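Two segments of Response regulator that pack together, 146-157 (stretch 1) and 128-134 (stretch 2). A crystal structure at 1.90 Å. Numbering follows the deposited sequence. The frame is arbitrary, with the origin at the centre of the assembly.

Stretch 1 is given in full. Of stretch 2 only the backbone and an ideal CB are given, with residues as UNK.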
# COMPACT_ATOMS: atom_id res chain seq x y z
N ARG B 146 -7.83 -1.79 14.45
CA ARG B 146 -6.81 -2.83 14.44
C ARG B 146 -7.42 -4.19 14.11
O ARG B 146 -6.84 -4.97 13.37
CB ARG B 146 -6.09 -2.90 15.79
CG ARG B 146 -5.32 -1.63 16.12
CD ARG B 146 -4.46 -1.79 17.37
NE ARG B 146 -3.73 -0.57 17.66
CZ ARG B 146 -2.86 -0.43 18.66
NH1 ARG B 146 -2.61 -1.45 19.47
NH2 ARG B 146 -2.25 0.73 18.85
N ARG B 147 -8.60 -4.47 14.67
CA ARG B 147 -9.26 -5.74 14.41
C ARG B 147 -9.69 -5.88 12.95
O ARG B 147 -9.46 -6.91 12.32
CB ARG B 147 -10.47 -5.91 15.33
CG ARG B 147 -10.11 -6.11 16.80
CD ARG B 147 -11.35 -6.28 17.65
NE ARG B 147 -11.02 -6.53 19.05
CZ ARG B 147 -11.92 -6.74 20.01
NH1 ARG B 147 -13.21 -6.73 19.72
NH2 ARG B 147 -11.52 -6.95 21.26
N ALA B 148 -10.33 -4.84 12.43
CA ALA B 148 -10.79 -4.85 11.04
C ALA B 148 -9.60 -4.91 10.08
O ALA B 148 -9.63 -5.63 9.08
CB ALA B 148 -11.61 -3.60 10.76
N ASP B 149 -8.55 -4.16 10.39
CA ASP B 149 -7.35 -4.12 9.55
C ASP B 149 -6.69 -5.49 9.49
O ASP B 149 -6.31 -5.96 8.41
CB ASP B 149 -6.37 -3.07 10.10
CG ASP B 149 -5.28 -2.70 9.11
OD1 ASP B 149 -5.59 -2.52 7.91
OD2 ASP B 149 -4.10 -2.57 9.52
N ALA B 150 -6.56 -6.14 10.64
CA ALA B 150 -5.95 -7.47 10.69
C ALA B 150 -6.79 -8.46 9.89
O ALA B 150 -6.26 -9.34 9.22
CB ALA B 150 -5.82 -7.94 12.13
N ALA B 151 -8.11 -8.30 9.95
CA ALA B 151 -9.02 -9.18 9.23
C ALA B 151 -8.84 -9.00 7.73
O ALA B 151 -8.87 -9.97 6.97
CB ALA B 151 -10.47 -8.89 9.64
N MET B 152 -8.66 -7.76 7.30
CA MET B 152 -8.46 -7.47 5.88
C MET B 152 -7.19 -8.17 5.39
O MET B 152 -7.18 -8.79 4.33
CB MET B 152 -8.36 -5.95 5.66
CG MET B 152 -8.10 -5.52 4.22
SD MET B 152 -6.36 -5.65 3.72
CE MET B 152 -5.68 -4.13 4.44
N TYR B 153 -6.12 -8.08 6.18
CA TYR B 153 -4.86 -8.71 5.82
C TYR B 153 -4.98 -10.23 5.70
O TYR B 153 -4.29 -10.85 4.89
CB TYR B 153 -3.77 -8.34 6.83
CG TYR B 153 -3.21 -6.95 6.62
CD1 TYR B 153 -2.54 -6.61 5.44
CD2 TYR B 153 -3.39 -5.95 7.58
CE1 TYR B 153 -2.05 -5.32 5.24
CE2 TYR B 153 -2.90 -4.66 7.38
CZ TYR B 153 -2.23 -4.35 6.21
OH TYR B 153 -1.76 -3.08 6.02
N ARG B 154 -5.85 -10.83 6.51
CA ARG B 154 -6.05 -12.27 6.42
C ARG B 154 -6.75 -12.59 5.11
O ARG B 154 -6.44 -13.58 4.46
CB ARG B 154 -6.87 -12.79 7.59
CG ARG B 154 -6.10 -12.86 8.90
CD ARG B 154 -6.64 -13.96 9.80
NE ARG B 154 -8.00 -13.70 10.26
CZ ARG B 154 -8.35 -12.70 11.06
NH1 ARG B 154 -7.42 -11.86 11.50
NH2 ARG B 154 -9.61 -12.55 11.43
N ALA B 155 -7.69 -11.74 4.71
CA ALA B 155 -8.41 -11.94 3.46
C ALA B 155 -7.44 -11.80 2.29
O ALA B 155 -7.43 -12.62 1.37
CB ALA B 155 -9.53 -10.92 3.33
N LYS B 156 -6.62 -10.76 2.35
CA LYS B 156 -5.64 -10.48 1.31
C LYS B 156 -4.68 -11.65 1.07
O LYS B 156 -4.48 -12.07 -0.07
CB LYS B 156 -4.84 -9.23 1.68
CG LYS B 156 -3.67 -8.94 0.74
CD LYS B 156 -4.12 -8.43 -0.62
CE LYS B 156 -4.63 -7.00 -0.54
NZ LYS B 156 -4.87 -6.41 -1.90
N PHE B 157 -4.11 -12.17 2.15
CA PHE B 157 -3.16 -13.28 2.03
C PHE B 157 -3.78 -14.65 1.82
O PHE B 157 -3.06 -15.64 1.67
CB PHE B 157 -2.23 -13.30 3.25
CG PHE B 157 -1.10 -12.32 3.15
CD1 PHE B 157 -1.34 -10.95 3.20
CD2 PHE B 157 0.21 -12.77 2.98
CE1 PHE B 157 -0.29 -10.04 3.07
CE2 PHE B 157 1.26 -11.86 2.85
CZ PHE B 157 1.01 -10.50 2.90
N UNK B 128 -11.59 -7.15 -4.54
CA UNK B 128 -11.32 -6.51 -3.26
C UNK B 128 -11.13 -7.46 -2.08
O UNK B 128 -11.83 -8.47 -1.95
CB UNK B 128 -12.47 -5.55 -2.94
N UNK B 129 -10.17 -7.12 -1.21
CA UNK B 129 -9.90 -7.88 0.00
C UNK B 129 -10.52 -7.06 1.12
O UNK B 129 -10.24 -5.86 1.24
CB UNK B 129 -8.41 -8.13 0.22
N UNK B 130 -11.37 -7.68 1.94
CA UNK B 130 -12.03 -6.96 3.02
C UNK B 130 -11.97 -7.63 4.38
O UNK B 130 -11.93 -8.86 4.47
CB UNK B 130 -13.50 -6.74 2.65
N UNK B 131 -11.97 -6.81 5.42
CA UNK B 131 -11.95 -7.30 6.79
C UNK B 131 -12.95 -6.50 7.62
O UNK B 131 -13.09 -5.29 7.43
CB UNK B 131 -10.54 -7.20 7.39
N UNK B 132 -13.65 -7.17 8.53
CA UNK B 132 -14.63 -6.48 9.36
C UNK B 132 -14.43 -6.71 10.86
O UNK B 132 -13.81 -7.69 11.28
CB UNK B 132 -16.04 -6.93 8.96
N UNK B 133 -14.97 -5.79 11.65
CA UNK B 133 -14.91 -5.86 13.10
C UNK B 133 -16.18 -5.18 13.63
O UNK B 133 -16.63 -4.18 13.08
CB UNK B 133 -13.64 -5.20 13.64
N UNK B 134 -16.75 -5.73 14.70
CA UNK B 134 -17.96 -5.17 15.28
C UNK B 134 -17.67 -4.43 16.58
O UNK B 134 -16.88 -4.89 17.40
CB UNK B 134 -18.99 -6.28 15.53

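The helix 146-157 runs across the strand 128-134 at 148° between their N-to-C directions, roughly antiparallel, with the axes approaching to 5.5 Å. All seven strand positions have extended backbone angles, so successive CA-to-CB bonds alternate: 129, 131 and 133 point toward the helix, and 128, 130, 132 and 134 point away.

At position 128 the ideal CB has no helix atom within 5.5 Å. The helix therefore sets no limit on the side chain, and many kinds would fit, beta-branched ones being at home in a strand. The residue is Val128, with chi1 in t, and it makes no contact with the helix.

Position 129 faces the helix between Met152 and Lys156. Its ideal CB lies 3.8 Å from Lys156 CA and 4.3 Å from both Ala155 C and Met152 O, so the space is shallow and floored by backbone. A small residue such as alanine, serine or cysteine would suit it. The residue is Ser129, in the m rotamer, whose OG comes to 3.4 Å from Lys156 CA and 3.7 Å from Lys156 CE. No hydrogen bond links it to the helix; OG is satisfied elsewhere in the structure. Met152 CG also packs 3.7 Å from Ser129 O.

Position 130 turns its CB away, leaving the side chain unrestricted by the helix. It is Ala130, which meets the helix through its backbone: Ala155 CB rests 3.4 Å from Ala130 O.

Position 131 is the most constrained. An ideal CB would stand 2.0 Å from Met152 N and 2.5 Å from both Ala148 O and Ala151 C, a clash with the helix backbone itself. Only glycine fits, although the phi/psi of -137/141 would be ordinary for other residues. Gly131 brings the two backbones together, its CA lying 3.6 Å from Met152 CA, 3.4 Å from Met152 N and 3.6 Å from Ala151 CB.

Position 132 points away again, and the helix does not choose among polar or apolar side chains. The residue is Ser132, chi1 in p; its backbone supplies the contact, with Ala151 CB 3.8 Å from Ser132 N.

At position 133 the ideal CB lies 3.5 Å from Ala148 N and 3.7 Å from Arg147 CB. A methyl group already fills this close approach, favouring alanine or another small residue. Ala133 is found, its CB packing 3.9 Å from Ala148 CB and 3.7 Å from Arg147 CB.

Position 134 points its CB away, with no helix atom within 5.5 Å, so the helix leaves the choice open to polar or apolar side chains, a beta-branched one included. It is Val134, in the m rotamer.

Stretch 2 (128-134) VSAGSAV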
# COMPACT_ATOMS: atom_id res chain seq x y z
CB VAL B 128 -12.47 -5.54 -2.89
CG1 VAL B 128 -12.22 -4.89 -1.54
CG2 VAL B 128 -12.62 -4.49 -3.98
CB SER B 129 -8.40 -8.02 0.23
OG SER B 129 -7.82 -8.92 -0.70
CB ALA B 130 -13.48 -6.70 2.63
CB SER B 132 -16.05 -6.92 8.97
OG SER B 132 -16.25 -8.30 9.22
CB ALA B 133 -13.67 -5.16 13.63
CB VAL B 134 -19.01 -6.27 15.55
CG1 VAL B 134 -19.41 -6.94 14.24
CG2 VAL B 134 -18.45 -7.29 16.52
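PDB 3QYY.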